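Local coordinates for putative phosphatase (Bacteroides thetaiotaomicron, PDB 3KYA), which is probably a zinc-binding phosphatase of unestablished substrate, with an IPT/TIG domain joined to what is probably a beta-propeller, at residues E260-S265 against K344-P349; K268-R273 against L303-D308; G321-F326 against F334-Y339. One frame throughout, in Å; residues are numbered along the deposited sequence.

Contact 1: residues E260-S265 against K344-P349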
loop_
_atom_site.group_PDB
_atom_site.type_symbol
_atom_site.label_atom_id
_atom_site.label_comp_id
_atom_site.label_asym_id
_atom_site.label_seq_id
_atom_site.Cartn_x
_atom_site.Cartn_y
_atom_site.Cartn_z
ATOM N N GLU A 260 -22.484 -27.480 3.532
ATOM C CA GLU A 260 -22.761 -27.790 4.931
ATOM C C GLU A 260 -22.890 -26.487 5.735
ATOM O O GLU A 260 -22.485 -25.413 5.272
ATOM C CB GLU A 260 -21.717 -28.758 5.533
ATOM C CG GLU A 260 -20.312 -28.192 5.804
ATOM C CD GLU A 260 -19.414 -28.114 4.580
ATOM O OE1 GLU A 260 -19.918 -28.235 3.434
ATOM O OE2 GLU A 260 -18.180 -27.938 4.779
ATOM N N LEU A 261 -23.458 -26.602 6.933
ATOM C CA LEU A 261 -23.717 -25.478 7.821
ATOM C C LEU A 261 -22.784 -25.436 9.037
ATOM O O LEU A 261 -22.633 -26.432 9.747
ATOM C CB LEU A 261 -25.156 -25.545 8.330
ATOM C CG LEU A 261 -25.635 -24.385 9.220
ATOM C CD1 LEU A 261 -25.704 -23.067 8.441
ATOM C CD2 LEU A 261 -26.978 -24.724 9.848
ATOM N N TYR A 262 -22.173 -24.276 9.264
ATOM C CA TYR A 262 -21.349 -24.041 10.438
ATOM C C TYR A 262 -22.043 -23.040 11.355
ATOM O O TYR A 262 -22.521 -21.996 10.894
ATOM C CB TYR A 262 -19.950 -23.563 10.029
ATOM C CG TYR A 262 -19.183 -24.641 9.293
ATOM C CD1 TYR A 262 -18.543 -25.672 9.985
ATOM C CD2 TYR A 262 -19.147 -24.667 7.902
ATOM C CE1 TYR A 262 -17.873 -26.674 9.306
ATOM C CE2 TYR A 262 -18.470 -25.657 7.221
ATOM C CZ TYR A 262 -17.842 -26.664 7.921
ATOM O OH TYR A 262 -17.192 -27.657 7.232
ATOM N N PHE A 263 -22.187 -23.391 12.634
ATOM C CA PHE A 263 -22.748 -22.466 13.619
ATOM C C PHE A 263 -21.985 -22.629 14.947
ATOM O O PHE A 263 -21.353 -23.669 15.182
ATOM C CB PHE A 263 -24.264 -22.634 13.777
ATOM C CG PHE A 263 -24.680 -23.952 14.361
ATOM C CD1 PHE A 263 -24.786 -25.076 13.565
ATOM C CD2 PHE A 263 -25.004 -24.048 15.703
ATOM C CE1 PHE A 263 -25.174 -26.291 14.106
ATOM C CE2 PHE A 263 -25.379 -25.272 16.266
ATOM C CZ PHE A 263 -25.469 -26.386 15.466
ATOM N N ASN A 264 -22.014 -21.596 15.788
ATOM C CA ASN A 264 -21.254 -21.623 17.048
ATOM C C ASN A 264 -22.091 -21.523 18.316
ATOM O O ASN A 264 -23.318 -21.516 18.282
ATOM C CB ASN A 264 -20.257 -20.450 17.081
ATOM C CG ASN A 264 -20.910 -19.135 17.511
ATOM O OD1 ASN A 264 -22.053 -18.828 17.128
ATOM N ND2 ASN A 264 -20.187 -18.348 18.303
ATOM N N SER A 265 -21.383 -21.505 19.447
ATOM C CA SER A 265 -21.943 -21.138 20.728
ATOM C C SER A 265 -20.888 -20.285 21.433
ATOM O O SER A 265 -19.693 -20.622 21.446
ATOM C CB SER A 265 -22.315 -22.332 21.602
ATOM O OG SER A 265 -22.739 -21.880 22.885
ATOM N N LYS A 344 -13.730 -32.173 4.157
ATOM C CA LYS A 344 -14.781 -31.166 4.030
ATOM C C LYS A 344 -15.119 -30.512 5.379
ATOM O O LYS A 344 -16.284 -30.316 5.726
ATOM C CB LYS A 344 -16.026 -31.758 3.339
ATOM C CG LYS A 344 -15.749 -32.229 1.920
ATOM C CD LYS A 344 -17.015 -32.722 1.232
ATOM C CE LYS A 344 -16.727 -33.200 -0.175
ATOM N NZ LYS A 344 -17.924 -33.847 -0.776
ATOM N N GLU A 345 -14.067 -30.158 6.119
ATOM C CA GLU A 345 -14.177 -29.508 7.419
ATOM C C GLU A 345 -13.104 -28.443 7.570
ATOM O O GLU A 345 -12.013 -28.576 7.021
ATOM C CB GLU A 345 -13.902 -30.502 8.559
ATOM C CG GLU A 345 -14.832 -31.692 8.650
ATOM C CD GLU A 345 -14.442 -32.648 9.772
ATOM O OE1 GLU A 345 -13.370 -32.470 10.390
ATOM O OE2 GLU A 345 -15.214 -33.595 10.020
ATOM N N PHE A 346 -13.407 -27.419 8.354
ATOM C CA PHE A 346 -12.402 -26.443 8.742
ATOM C C PHE A 346 -11.521 -27.062 9.839
ATOM O O PHE A 346 -11.962 -27.973 10.553
ATOM C CB PHE A 346 -13.061 -25.166 9.236
ATOM C CG PHE A 346 -13.623 -24.341 8.142
ATOM C CD1 PHE A 346 -12.776 -23.626 7.312
ATOM C CD2 PHE A 346 -14.999 -24.294 7.907
ATOM C CE1 PHE A 346 -13.283 -22.871 6.268
ATOM C CE2 PHE A 346 -15.507 -23.547 6.871
ATOM C CZ PHE A 346 -14.648 -22.833 6.040
ATOM N N ILE A 347 -10.284 -26.580 9.956
ATOM C CA ILE A 347 -9.350 -27.064 10.976
ATOM C C ILE A 347 -9.083 -25.953 12.002
ATOM O O ILE A 347 -9.369 -24.777 11.745
ATOM C CB ILE A 347 -8.027 -27.611 10.363
ATOM C CG1 ILE A 347 -7.149 -26.514 9.776
ATOM C CG2 ILE A 347 -8.299 -28.632 9.270
ATOM C CD1 ILE A 347 -5.841 -27.073 9.219
ATOM N N THR A 348 -8.552 -26.340 13.159
ATOM C CA THR A 348 -8.271 -25.419 14.248
ATOM C C THR A 348 -7.717 -24.088 13.738
ATOM O O THR A 348 -6.711 -24.063 13.034
ATOM C CB THR A 348 -7.285 -26.042 15.260
ATOM O OG1 THR A 348 -7.850 -27.255 15.769
ATOM C CG2 THR A 348 -7.022 -25.093 16.402
ATOM N N PRO A 349 -8.388 -22.977 14.080
ATOM C CA PRO A 349 -7.950 -21.664 13.602
ATOM C C PRO A 349 -6.778 -21.070 14.381
ATOM O O PRO A 349 -6.400 -21.571 15.443
ATOM C CB PRO A 349 -9.201 -20.789 13.800
ATOM C CG PRO A 349 -9.843 -21.377 15.013
ATOM C CD PRO A 349 -9.651 -22.882 14.841
#

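Contact 2: residues K268-R273 against L303-D308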
loop_
_atom_site.group_PDB
_atom_site.type_symbol
_atom_site.label_atom_id
_atom_site.label_comp_id
_atom_site.label_asym_id
_atom_site.label_seq_id
_atom_site.Cartn_x
_atom_site.Cartn_y
_atom_site.Cartn_z
ATOM N N LYS A 268 -18.427 -21.793 25.110
ATOM C CA LYS A 268 -17.000 -22.156 25.060
ATOM C C LYS A 268 -16.361 -21.805 23.711
ATOM O O LYS A 268 -15.221 -22.170 23.437
ATOM C CB LYS A 268 -16.830 -23.648 25.319
ATOM C CG LYS A 268 -17.271 -24.095 26.698
ATOM C CD LYS A 268 -17.203 -25.609 26.799
ATOM C CE LYS A 268 -17.510 -26.084 28.203
ATOM N NZ LYS A 268 -17.593 -27.566 28.276
ATOM N N GLY A 269 -17.105 -21.099 22.864
ATOM C CA GLY A 269 -16.629 -20.766 21.520
ATOM C C GLY A 269 -16.593 -21.983 20.605
ATOM O O GLY A 269 -15.727 -22.092 19.739
ATOM N N GLN A 270 -17.523 -22.910 20.818
ATOM C CA GLN A 270 -17.636 -24.106 19.984
ATOM C C GLN A 270 -18.001 -23.772 18.539
ATOM O O GLN A 270 -18.717 -22.809 18.296
ATOM C CB GLN A 270 -18.755 -25.039 20.473
ATOM C CG GLN A 270 -18.669 -25.642 21.872
ATOM C CD GLN A 270 -19.313 -24.823 22.982
ATOM O OE1 GLN A 270 -19.307 -23.601 22.968
ATOM N NE2 GLN A 270 -19.816 -25.518 23.995
ATOM N N VAL A 271 -17.520 -24.583 17.603
ATOM C CA VAL A 271 -17.942 -24.522 16.208
ATOM C C VAL A 271 -18.531 -25.891 15.874
ATOM O O VAL A 271 -17.856 -26.915 16.031
ATOM C CB VAL A 271 -16.812 -24.138 15.226
ATOM C CG1 VAL A 271 -17.268 -24.324 13.777
ATOM C CG2 VAL A 271 -16.367 -22.692 15.465
ATOM N N PHE A 272 -19.802 -25.896 15.454
ATOM C CA PHE A 272 -20.529 -27.109 15.093
ATOM C C PHE A 272 -20.747 -27.178 13.586
ATOM O O PHE A 272 -20.940 -26.147 12.942
ATOM C CB PHE A 272 -21.907 -27.163 15.768
ATOM C CG PHE A 272 -21.864 -27.154 17.265
ATOM C CD1 PHE A 272 -21.518 -28.298 17.965
ATOM C CD2 PHE A 272 -22.219 -26.020 17.976
ATOM C CE1 PHE A 272 -21.489 -28.295 19.351
ATOM C CE2 PHE A 272 -22.194 -26.012 19.365
ATOM C CZ PHE A 272 -21.825 -27.151 20.049
ATOM N N ARG A 273 -20.737 -28.398 13.047
ATOM C CA ARG A 273 -20.930 -28.668 11.619
ATOM C C ARG A 273 -22.129 -29.585 11.403
ATOM O O ARG A 273 -22.159 -30.703 11.931
ATOM C CB ARG A 273 -19.694 -29.366 11.054
ATOM C CG ARG A 273 -19.703 -29.640 9.547
ATOM C CD ARG A 273 -18.532 -30.529 9.158
ATOM N NE ARG A 273 -18.374 -30.728 7.714
ATOM C CZ ARG A 273 -19.109 -31.543 6.962
ATOM N NH1 ARG A 273 -20.113 -32.235 7.487
ATOM N NH2 ARG A 273 -18.853 -31.651 5.663
ATOM N N LEU A 303 -16.271 -29.442 15.980
ATOM C CA LEU A 303 -14.921 -29.525 15.430
ATOM C C LEU A 303 -13.838 -29.090 16.405
ATOM O O LEU A 303 -12.769 -29.704 16.465
ATOM C CB LEU A 303 -14.806 -28.671 14.157
ATOM C CG LEU A 303 -15.765 -28.992 13.003
ATOM C CD1 LEU A 303 -15.447 -28.131 11.782
ATOM C CD2 LEU A 303 -15.703 -30.459 12.644
ATOM N N PHE A 304 -14.122 -28.022 17.144
ATOM C CA PHE A 304 -13.189 -27.421 18.082
ATOM C C PHE A 304 -13.847 -26.254 18.805
ATOM O O PHE A 304 -15.007 -25.889 18.508
ATOM C CB PHE A 304 -11.933 -26.919 17.340
ATOM C CG PHE A 304 -12.235 -26.246 16.008
ATOM C CD1 PHE A 304 -12.830 -24.994 15.955
ATOM C CD2 PHE A 304 -11.900 -26.867 14.816
ATOM C CE1 PHE A 304 -13.106 -24.378 14.726
ATOM C CE2 PHE A 304 -12.180 -26.266 13.588
ATOM C CZ PHE A 304 -12.783 -25.017 13.548
ATOM N N THR A 305 -13.113 -25.719 19.782
ATOM C CA THR A 305 -13.432 -24.476 20.464
ATOM C C THR A 305 -12.343 -23.547 19.923
ATOM O O THR A 305 -11.176 -23.944 19.881
ATOM C CB THR A 305 -13.386 -24.611 21.985
ATOM O OG1 THR A 305 -12.155 -25.231 22.381
ATOM C CG2 THR A 305 -14.556 -25.469 22.479
ATOM N N ILE A 306 -12.674 -22.328 19.506
ATOM C CA ILE A 306 -11.645 -21.481 18.882
ATOM C C ILE A 306 -10.652 -20.795 19.834
ATOM O O ILE A 306 -9.536 -20.522 19.431
ATOM C CB ILE A 306 -12.260 -20.430 17.894
ATOM C CG1 ILE A 306 -12.946 -19.267 18.627
ATOM C CG2 ILE A 306 -13.209 -21.145 16.907
ATOM C CD1 ILE A 306 -13.510 -18.161 17.676
ATOM N N ALA A 307 -11.073 -20.514 21.067
ATOM C CA ALA A 307 -10.249 -19.826 22.057
ATOM C C ALA A 307 -10.734 -20.134 23.480
ATOM O O ALA A 307 -10.829 -21.298 23.860
ATOM C CB ALA A 307 -10.250 -18.321 21.796
ATOM N N ASP A 308 -11.076 -19.094 24.235
ATOM C CA ASP A 308 -11.539 -19.231 25.617
ATOM C C ASP A 308 -13.052 -19.110 25.723
ATOM O O ASP A 308 -13.717 -18.815 24.731
ATOM C CB ASP A 308 -10.864 -18.160 26.452
ATOM C CG ASP A 308 -9.387 -18.330 26.475
ATOM O OD1 ASP A 308 -8.935 -19.403 26.949
ATOM O OD2 ASP A 308 -8.695 -17.392 26.025
HETATM O O HOH W 1 -13.529 -20.188 22.228
HETATM O O HOH W 2 -13.209 -22.411 25.273
#

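Contact 3: residues G321-F326 against F334-Y339. With EDO (1,2-ethanediol), chain I.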
loop_
_atom_site.group_PDB
_atom_site.type_symbol
_atom_site.label_atom_id
_atom_site.label_comp_id
_atom_site.label_asym_id
_atom_site.label_seq_id
_atom_site.Cartn_x
_atom_site.Cartn_y
_atom_site.Cartn_z
ATOM N N GLY A 321 -14.145 -21.301 -0.792
ATOM C CA GLY A 321 -14.404 -22.248 0.292
ATOM C C GLY A 321 -13.125 -22.823 0.904
ATOM O O GLY A 321 -13.188 -23.697 1.756
ATOM N N LYS A 322 -11.968 -22.302 0.517
ATOM C CA LYS A 322 -10.686 -22.876 0.958
ATOM C C LYS A 322 -10.203 -22.396 2.342
ATOM O O LYS A 322 -9.271 -22.979 2.918
ATOM C CB LYS A 322 -9.630 -22.637 -0.118
ATOM C CG LYS A 322 -9.961 -23.365 -1.418
ATOM C CD LYS A 322 -8.840 -23.359 -2.444
ATOM C CE LYS A 322 -9.304 -24.054 -3.740
ATOM N NZ LYS A 322 -8.243 -24.131 -4.796
ATOM N N TYR A 323 -10.807 -21.327 2.839
ATOM C CA TYR A 323 -10.530 -20.820 4.179
ATOM C C TYR A 323 -11.642 -19.898 4.653
ATOM O O TYR A 323 -12.541 -19.548 3.879
ATOM C CB TYR A 323 -9.170 -20.131 4.270
ATOM C CG TYR A 323 -8.968 -18.849 3.499
ATOM C CD1 TYR A 323 -9.218 -17.614 4.087
ATOM C CD2 TYR A 323 -8.440 -18.866 2.212
ATOM C CE1 TYR A 323 -8.969 -16.424 3.399
ATOM C CE2 TYR A 323 -8.199 -17.678 1.504
ATOM C CZ TYR A 323 -8.466 -16.465 2.107
ATOM O OH TYR A 323 -8.201 -15.290 1.427
ATOM N N ALA A 324 -11.589 -19.552 5.937
ATOM C CA ALA A 324 -12.562 -18.678 6.577
ATOM C C ALA A 324 -11.912 -17.785 7.620
ATOM O O ALA A 324 -10.861 -18.125 8.176
ATOM C CB ALA A 324 -13.650 -19.500 7.241
ATOM N N TYR A 325 -12.534 -16.637 7.861
ATOM C CA TYR A 325 -12.134 -15.761 8.946
ATOM C C TYR A 325 -13.208 -15.831 10.036
ATOM O O TYR A 325 -14.404 -15.824 9.740
ATOM C CB TYR A 325 -11.960 -14.303 8.499
ATOM C CG TYR A 325 -10.882 -14.037 7.472
ATOM C CD1 TYR A 325 -9.730 -14.816 7.401
ATOM C CD2 TYR A 325 -10.964 -12.935 6.638
ATOM C CE1 TYR A 325 -8.741 -14.541 6.484
ATOM C CE2 TYR A 325 -9.966 -12.652 5.717
ATOM C CZ TYR A 325 -8.862 -13.450 5.645
ATOM O OH TYR A 325 -7.884 -13.164 4.721
ATOM N N PHE A 326 -12.786 -15.923 11.294
ATOM C CA PHE A 326 -13.713 -15.903 12.415
ATOM C C PHE A 326 -13.564 -14.536 13.081
ATOM O O PHE A 326 -12.504 -14.228 13.639
ATOM C CB PHE A 326 -13.447 -17.018 13.443
ATOM C CG PHE A 326 -13.452 -18.418 12.876
ATOM C CD1 PHE A 326 -14.201 -18.747 11.762
ATOM C CD2 PHE A 326 -12.783 -19.428 13.525
ATOM C CE1 PHE A 326 -14.223 -20.055 11.273
ATOM C CE2 PHE A 326 -12.817 -20.738 13.037
ATOM C CZ PHE A 326 -13.532 -21.035 11.909
ATOM N N PHE A 334 -9.661 -11.093 14.460
ATOM C CA PHE A 334 -10.063 -12.157 13.552
ATOM C C PHE A 334 -9.049 -13.303 13.598
ATOM O O PHE A 334 -7.818 -13.070 13.679
ATOM C CB PHE A 334 -10.140 -11.702 12.062
ATOM C CG PHE A 334 -11.332 -10.861 11.713
ATOM C CD1 PHE A 334 -11.294 -9.487 11.861
ATOM C CD2 PHE A 334 -12.474 -11.442 11.153
ATOM C CE1 PHE A 334 -12.410 -8.707 11.537
ATOM C CE2 PHE A 334 -13.577 -10.670 10.838
ATOM C CZ PHE A 334 -13.532 -9.301 11.019
HETATM N N MSE A 335 -9.573 -14.523 13.545
HETATM C CA MSE A 335 -8.782 -15.727 13.406
HETATM C C MSE A 335 -9.008 -16.249 11.980
HETATM O O MSE A 335 -9.993 -15.881 11.322
HETATM C CB MSE A 335 -9.184 -16.782 14.440
HETATM C CG MSE A 335 -9.071 -16.324 15.891
HETATM SE SE MSE A 335 -9.444 -17.746 17.159
HETATM C CE MSE A 335 -7.792 -18.736 16.947
ATOM N N ARG A 336 -8.084 -17.075 11.502
ATOM C CA ARG A 336 -8.170 -17.679 10.188
ATOM C C ARG A 336 -8.156 -19.187 10.337
ATOM O O ARG A 336 -7.390 -19.732 11.132
ATOM C CB ARG A 336 -7.021 -17.236 9.301
ATOM C CG ARG A 336 -7.070 -17.723 7.846
ATOM C CD ARG A 336 -5.848 -17.176 7.096
ATOM N NE ARG A 336 -5.808 -17.459 5.656
ATOM C CZ ARG A 336 -5.548 -18.651 5.131
ATOM N NH1 ARG A 336 -5.355 -19.696 5.916
ATOM N NH2 ARG A 336 -5.507 -18.815 3.820
ATOM N N SER A 337 -8.994 -19.851 9.547
ATOM C CA SER A 337 -9.083 -21.300 9.544
ATOM C C SER A 337 -8.989 -21.860 8.114
ATOM O O SER A 337 -9.725 -21.415 7.225
ATOM C CB SER A 337 -10.408 -21.700 10.208
ATOM O OG SER A 337 -10.643 -23.087 10.164
ATOM N N ASP A 338 -8.090 -22.819 7.895
ATOM C CA ASP A 338 -7.966 -23.493 6.597
ATOM C C ASP A 338 -9.010 -24.614 6.462
ATOM O O ASP A 338 -9.411 -25.221 7.455
ATOM C CB ASP A 338 -6.562 -24.055 6.399
ATOM C CG ASP A 338 -5.535 -22.972 6.151
ATOM O OD1 ASP A 338 -5.632 -22.306 5.092
ATOM O OD2 ASP A 338 -4.637 -22.780 7.002
ATOM N N TYR A 339 -9.452 -24.870 5.233
ATOM C CA TYR A 339 -10.459 -25.902 4.961
ATOM C C TYR A 339 -9.835 -27.141 4.352
ATOM O O TYR A 339 -9.206 -27.064 3.307
ATOM C CB TYR A 339 -11.494 -25.344 3.994
ATOM C CG TYR A 339 -12.730 -26.205 3.786
ATOM C CD1 TYR A 339 -13.743 -26.227 4.742
ATOM C CD2 TYR A 339 -12.910 -26.937 2.608
ATOM C CE1 TYR A 339 -14.925 -26.981 4.541
ATOM C CE2 TYR A 339 -14.080 -27.696 2.399
ATOM C CZ TYR A 339 -15.076 -27.705 3.371
ATOM O OH TYR A 339 -16.238 -28.433 3.185
HETATM C C1 EDO I . -1.297 -21.251 4.667
HETATM O O1 EDO I . -2.242 -22.198 4.166
HETATM C C2 EDO I . -1.989 -20.307 5.631
HETATM O O2 EDO I . -2.696 -21.032 6.639
HETATM O O HOH W 3 -6.695 -23.392 2.990
HETATM O O HOH W 4 -5.735 -14.704 4.356
#

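Contact 1: residues E260-S265 against K344-P349
An edge-to-face aromatic pair between Tyr262 and Phe346 forms the centre of this buried contact, where two successive four-stranded sheets pack together: Tyr262 lies on strand 261-265 of one, Phe346 on the outermost strand, 345-352, of the next. Phe346 turns its CD2-CE2 edge onto one face of the Tyr262 ring, and the planes stand at 68° with centroids 5.1 Å apart. The touch falls toward the rim, with Phe346 CE2 3.7 Å from Tyr262 CE2. The phenyl group suits this place because its ring hydrogens point into the pi cloud of the tyrosine; Phe346 also meets Tyr339 edge-to-face. The run of consecutive four-stranded antiparallel sheets is consistent with the blades of a beta-propeller, in which this would be a seam between neighbouring blades. The Tyr262 hydroxyl reaches beyond the stack and donates from OH to Glu260 OE2 at 2.7 Å, on the anti lone pair. Glu260 can receive it because its chain is bent at chi2 (-80°), and OE2 also bonds the Tyr339 hydroxyl. Lys344 O lies 3.2 Å from Tyr262 OH at too poor an angle to bond, and is instead taken by Arg273 NH2. An alanine in place of Tyr262 would probably open a gap beside the Phe346 edge and leave Glu260 OE2 without one of its hydroxyl donors. Lys344 and Glu345 form a G1 beta bulge opposite Asp340, seen to bind zinc in this protein though no zinc is bound to it in this chain. Glu345 turns from Tyr262 to a salt bridge with Lys301.

Contact 2: residues K268-R273 against L303-D308
Val271 and Phe304 lie side by side, pointing the same way from neighbouring strands, while Ile306 comes across the valine at about a right angle. One methyl serves both partners: Val271 CG2 is 3.7 Å from Phe304 CE1 and 3.8 Å from Ile306 CG2. The Phe304 ring is brought to the valine by a first torsion of 41°, which sets CG between the backbone N and the carbonyl carbon. A branched valine is compact enough to fit between ring and isoleucine, and all three are apolar, as suits a surface packed against Phe313 and Pro349 of the following sheet. The backbones belong to the last two strands of a four-stranded sheet, probably a propeller blade: 270-274 and the outermost 300-305, which run antiparallel at 164°. Val271 N donates to Phe304 O, and Val271 O accepts from Leu303 N, so two successive residues face one valine; with the helix-like backbone angles of Leu303, this is consistent with a classic beta bulge. Beyond it, Ile306 N bonds Gly269 O at 3.1 Å. Glycine suits position 269, where phi is positive (71°) and a side chain would point at Ile306 and Asp308. On the other face of the sheet, Thr305 CG2 meets Gln270 CG obliquely at 4.2 Å. The glutamine's amide is held at both ends, OE1 by Lys268 N at 2.9 Å and NE2 by Glu267. Where the strands part, two waters fill in: both donate to Lys268 O, one linking it to Ala307 N and Asp308 O, the other to Ala307 O.

Contact 3: residues G321-F326 against F334-Y339
A beta hairpin, strands 323-328 and 333-340, carries this contact, and its most distinctive cross-strand pair is Arg336 laid flat on the ring of Tyr323. The guanidinium and ring planes are 23° apart and Arg336 CZ stands 4.0 Å from the ring centroid, a cation-pi stack in which NH2 hovers over the rim near CD2. Arginine suits the place because its chain is long enough, extended from CG to NE with CG anti to the backbone N (chi1 -175°), to run along the sheet and over the tyrosine. Its other corners are also occupied: NH1 makes a 2.8 Å salt bridge to Asp338 OD1, meeting the oxygen from above the carboxylate plane, and NE donates to a water that also bonds Tyr325 OH. Arg336 CG lies in plane at the edge of the Tyr325 ring, 3.8 Å from CE1. These several contacts would probably keep the guanidinium from rotating. A 1,2-ethanediol, probably from the crystallisation liquor, donates from O2 to Asp338 OD2 at 2.6 Å. The opposite face of the sheet is less polar: Phe326 CZ touches Ser337 CB at 3.6 Å, and the small Ala324 lets Phe346 pack against it. Regular antiparallel bonds hold the backbones, Ala324 and Ser337 exchanging both of theirs, Ser337 N to Ala324 O being 2.9 Å. Tyr323 OH reaches Glu389, and Asp338 OD2 bonds Tyr68 OH of the second subunit. The hairpin forms the middle two strands of its four-stranded sheet, with strand 313-317 bonded along 323-328 and strand 345-352 along 333-340.

Contact 2 belongs to one sheet, probably a propeller blade, and contact 3 to the next; contact 1 joins the two, its centre about 8 Å from that of contact 2 and about 9 Å from that of contact 3. Polar links tie them: Lys344 O meets Arg273 NH2 at 2.9 Å, Glu260 OE2 meets Tyr339 OH at 2.6 Å, and Ile347 O meets Ser337 OG at 2.6 Å. Contacts 2 and 3, centres about 13 Å apart, touch by apolar groups, Ile306 CG2 being 3.8 Å from Phe326 CD2. The side chain of Glu345 is about 9 Å from a bound zinc ion and that of Tyr339 about 10 Å from one, too far to coordinate it.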